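PDB 6KUN: 2-oxoglutarate-dependent dioxygenase DAO from Oryza sativa subsp. indica, which probably catalyses the iron- and 2-oxoglutarate-dependent, irreversible oxidation of the auxin indole-3-acetic acid to inactive 2-oxoindole-3-acetic acid. Local coordinates for residues K64-Y76 / P84-A96. Residues are numbered along the deposited sequence; the frame is centred on the assembly and turned at random.
Sequences KRRNADIIPGSGY and PLYEAFGLCDAAA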
# COMPACT_ATOMS: atom_id res chain seq x y z
N LYS B 64 21.86 11.63 -6.54
CA LYS B 64 22.22 10.27 -6.14
C LYS B 64 23.73 10.10 -6.01
O LYS B 64 24.21 9.47 -5.05
CB LYS B 64 21.62 9.26 -7.13
CG LYS B 64 20.11 9.45 -7.23
CD LYS B 64 19.27 8.19 -7.47
CE LYS B 64 18.83 8.06 -8.90
NZ LYS B 64 17.78 7.04 -9.15
N ARG B 65 24.50 10.70 -6.91
CA ARG B 65 25.96 10.61 -6.79
C ARG B 65 26.47 11.39 -5.58
O ARG B 65 27.42 10.97 -4.91
CB ARG B 65 26.62 11.13 -8.07
CG ARG B 65 27.49 10.09 -8.79
CD ARG B 65 28.97 10.44 -8.75
NE ARG B 65 29.33 11.47 -9.72
CZ ARG B 65 29.29 11.30 -11.05
NH1 ARG B 65 28.88 10.15 -11.57
NH2 ARG B 65 29.64 12.30 -11.85
N ARG B 66 25.87 12.55 -5.29
CA ARG B 66 26.24 13.22 -4.06
C ARG B 66 25.93 12.39 -2.81
O ARG B 66 26.45 12.70 -1.73
CB ARG B 66 25.53 14.57 -4.00
CG ARG B 66 26.07 15.57 -5.06
CD ARG B 66 25.73 17.01 -4.75
NE ARG B 66 24.29 17.28 -4.79
CZ ARG B 66 23.56 17.31 -5.89
NH1 ARG B 66 24.13 17.07 -7.07
NH2 ARG B 66 22.26 17.57 -5.83
N ASN B 67 25.14 11.33 -2.94
CA ASN B 67 24.83 10.46 -1.82
C ASN B 67 25.71 9.24 -1.76
O ASN B 67 25.50 8.38 -0.91
CB ASN B 67 23.35 10.06 -1.91
CG ASN B 67 22.46 11.15 -1.40
OD1 ASN B 67 22.69 11.70 -0.31
ND2 ASN B 67 21.41 11.47 -2.16
N ALA B 68 26.71 9.14 -2.64
CA ALA B 68 27.66 8.04 -2.56
C ALA B 68 28.75 8.36 -1.56
O ALA B 68 29.29 9.46 -1.56
CB ALA B 68 28.28 7.76 -3.93
N ASP B 69 29.07 7.39 -0.71
CA ASP B 69 30.16 7.51 0.25
C ASP B 69 29.93 8.62 1.27
O ASP B 69 30.86 9.26 1.75
CB ASP B 69 31.48 7.71 -0.50
CG ASP B 69 31.74 6.60 -1.53
OD1 ASP B 69 31.84 5.41 -1.14
OD2 ASP B 69 31.82 6.93 -2.74
N ILE B 70 28.68 8.83 1.70
CA ILE B 70 28.44 9.96 2.60
C ILE B 70 28.96 9.64 3.98
O ILE B 70 29.31 10.56 4.74
CB ILE B 70 26.95 10.38 2.61
CG1 ILE B 70 26.02 9.18 2.78
CG2 ILE B 70 26.63 11.19 1.34
CD1 ILE B 70 24.52 9.58 2.92
N ILE B 71 28.98 8.37 4.37
CA ILE B 71 29.83 7.91 5.48
C ILE B 71 30.63 6.71 5.00
O ILE B 71 30.25 6.05 4.02
CB ILE B 71 29.02 7.53 6.75
CG1 ILE B 71 28.13 6.33 6.49
CG2 ILE B 71 28.17 8.67 7.23
CD1 ILE B 71 27.43 5.82 7.72
N PRO B 72 31.74 6.43 5.64
CA PRO B 72 32.69 5.49 5.04
C PRO B 72 32.04 4.18 4.69
O PRO B 72 31.44 3.53 5.55
CB PRO B 72 33.74 5.32 6.15
CG PRO B 72 33.66 6.58 6.92
CD PRO B 72 32.19 6.90 6.96
N GLY B 73 32.09 3.82 3.40
CA GLY B 73 31.51 2.58 2.92
C GLY B 73 30.02 2.59 2.65
O GLY B 73 29.49 1.58 2.19
N SER B 74 29.31 3.68 2.92
CA SER B 74 27.85 3.66 2.87
C SER B 74 27.35 4.84 2.04
O SER B 74 28.00 5.86 1.91
CB SER B 74 27.26 3.73 4.27
OG SER B 74 27.46 2.52 4.98
N GLY B 75 26.15 4.66 1.49
CA GLY B 75 25.56 5.66 0.62
C GLY B 75 24.95 5.03 -0.59
O GLY B 75 24.66 3.84 -0.61
N TYR B 76 24.74 5.84 -1.61
CA TYR B 76 24.16 5.34 -2.85
C TYR B 76 25.14 4.46 -3.62
O TYR B 76 26.35 4.66 -3.58
CB TYR B 76 23.72 6.54 -3.70
CG TYR B 76 23.15 6.17 -5.03
CD1 TYR B 76 21.86 5.68 -5.13
CD2 TYR B 76 23.88 6.31 -6.19
CE1 TYR B 76 21.32 5.34 -6.35
CE2 TYR B 76 23.35 5.97 -7.41
CZ TYR B 76 22.10 5.49 -7.49
OH TYR B 76 21.57 5.14 -8.71
N PRO B 84 23.01 -4.26 -12.92
CA PRO B 84 22.53 -3.62 -14.15
C PRO B 84 21.22 -2.87 -13.94
O PRO B 84 21.14 -1.67 -14.22
CB PRO B 84 22.31 -4.81 -15.09
CG PRO B 84 22.03 -5.96 -14.18
CD PRO B 84 22.82 -5.72 -12.93
N LEU B 85 20.20 -3.56 -13.44
CA LEU B 85 18.94 -2.97 -13.20
C LEU B 85 18.78 -2.58 -11.70
O LEU B 85 17.75 -2.09 -11.30
CB LEU B 85 17.84 -3.90 -13.64
CG LEU B 85 17.63 -4.38 -15.09
CD1 LEU B 85 16.31 -5.11 -15.19
CD2 LEU B 85 17.71 -3.28 -16.11
N TYR B 86 19.81 -2.81 -10.91
CA TYR B 86 19.77 -2.68 -9.46
C TYR B 86 20.49 -1.42 -9.01
O TYR B 86 21.58 -1.12 -9.50
CB TYR B 86 20.40 -3.91 -8.80
CG TYR B 86 20.55 -3.83 -7.30
CD1 TYR B 86 19.44 -3.84 -6.47
CD2 TYR B 86 21.80 -3.78 -6.71
CE1 TYR B 86 19.57 -3.78 -5.10
CE2 TYR B 86 21.94 -3.72 -5.32
CZ TYR B 86 20.81 -3.72 -4.53
OH TYR B 86 20.90 -3.67 -3.16
N GLU B 87 19.85 -0.65 -8.13
CA GLU B 87 20.48 0.48 -7.46
C GLU B 87 20.00 0.48 -6.01
O GLU B 87 18.98 -0.13 -5.68
CB GLU B 87 20.18 1.81 -8.16
CG GLU B 87 18.78 2.34 -8.00
CD GLU B 87 18.49 3.51 -8.94
OE1 GLU B 87 17.64 3.35 -9.85
OE2 GLU B 87 19.11 4.61 -8.78
N ALA B 88 20.75 1.14 -5.15
CA ALA B 88 20.45 1.01 -3.74
C ALA B 88 21.12 2.10 -2.94
O ALA B 88 22.02 2.80 -3.42
CB ALA B 88 20.88 -0.36 -3.21
N PHE B 89 20.63 2.25 -1.70
CA PHE B 89 21.24 3.05 -0.65
C PHE B 89 21.49 2.11 0.50
O PHE B 89 20.55 1.43 0.95
CB PHE B 89 20.31 4.18 -0.16
CG PHE B 89 20.04 5.26 -1.17
CD1 PHE B 89 19.08 5.09 -2.15
CD2 PHE B 89 20.71 6.48 -1.08
CE1 PHE B 89 18.79 6.12 -3.05
CE2 PHE B 89 20.44 7.51 -1.97
CZ PHE B 89 19.48 7.34 -2.95
N GLY B 90 22.73 2.04 0.97
CA GLY B 90 23.09 1.19 2.08
C GLY B 90 23.73 1.97 3.21
O GLY B 90 24.44 2.96 2.98
N LEU B 91 23.50 1.49 4.43
CA LEU B 91 23.95 2.13 5.66
C LEU B 91 24.51 1.06 6.57
O LEU B 91 23.79 0.18 7.03
CB LEU B 91 22.80 2.85 6.34
CG LEU B 91 23.10 3.70 7.57
CD1 LEU B 91 21.71 4.08 8.17
CD2 LEU B 91 23.95 3.11 8.62
N CYS B 92 25.80 1.15 6.82
CA CYS B 92 26.55 0.39 7.83
C CYS B 92 27.33 1.40 8.66
O CYS B 92 27.99 2.28 8.08
CB CYS B 92 27.52 -0.58 7.14
SG CYS B 92 28.11 -1.89 8.19
N ASP B 93 27.26 1.34 10.00
CA ASP B 93 26.62 0.31 10.84
C ASP B 93 25.26 0.80 11.36
O ASP B 93 25.19 1.72 12.14
CB ASP B 93 27.58 -0.04 12.02
CG ASP B 93 27.01 -1.07 12.99
OD1 ASP B 93 25.87 -1.54 12.81
OD2 ASP B 93 27.71 -1.43 13.95
N ALA B 94 24.17 0.17 10.90
CA ALA B 94 22.84 0.65 11.21
C ALA B 94 22.42 0.38 12.64
O ALA B 94 21.36 0.83 13.05
CB ALA B 94 21.82 0.05 10.25
N ALA B 95 23.22 -0.37 13.42
CA ALA B 95 22.98 -0.53 14.84
C ALA B 95 23.72 0.50 15.65
O ALA B 95 23.52 0.58 16.87
CB ALA B 95 23.38 -1.93 15.31
N ALA B 96 24.56 1.31 14.99
CA ALA B 96 25.37 2.34 15.64
C ALA B 96 24.71 3.69 15.50
O ALA B 96 24.63 4.24 14.38
CB ALA B 96 26.77 2.36 15.00
O HOH W 1 30.26 3.74 8.13
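Tyr76 and Phe89 face each other as a non-hydrogen-bonded pair of the antiparallel hairpin formed by strands 75-77 and 86-92, at the margin of the major sheet of this jelly-roll dioxygenase, and they illustrate how an edge strand is fastened by side chains as well as by backbone. The rings make a T-shaped (edge-to-face) contact, planes at 60°: Tyr76 CD1 sits over one face of Phe89, toward its rim, 3.6 Å from Phe89 CZ. Lys64 CB covers the middle of one face of the tyrosine ring, while Asn67 CB lies against the edge of the phenylalanine.

With CG anti to the backbone N (chi1 178°), Tyr76 extends along the neighbouring strand until its hydroxyl donates to Glu87 OE2, 2.5 Å from Tyr76 OH. Lys64, its chain bent midway, brings NZ to the opposite face of the same carboxylate in a salt bridge, 2.8 Å from NZ to Glu87 OE2. Lys64 NZ also bonds Phe57 O, and Glu87 OE1 is taken up by Arg157 and Asn159, so the buried carboxylate joins helix 61-66 and this hairpin to strand 151-158. A glutamine in place of Glu87 would probably leave Lys64 and Arg157 without their counter-charge in a buried setting.

Gly75 and Gly90 exchange backbone hydrogen bonds, and a side chain on Gly75 would strike Asn67 O, in the loop that follows helix 61-66. Further along, a water lies within hydrogen-bonding distance of both Pro72 O and Cys92 O, and Ser74 OG accepts the Cys92 amide, 2.8 Å from OG to Cys92 N.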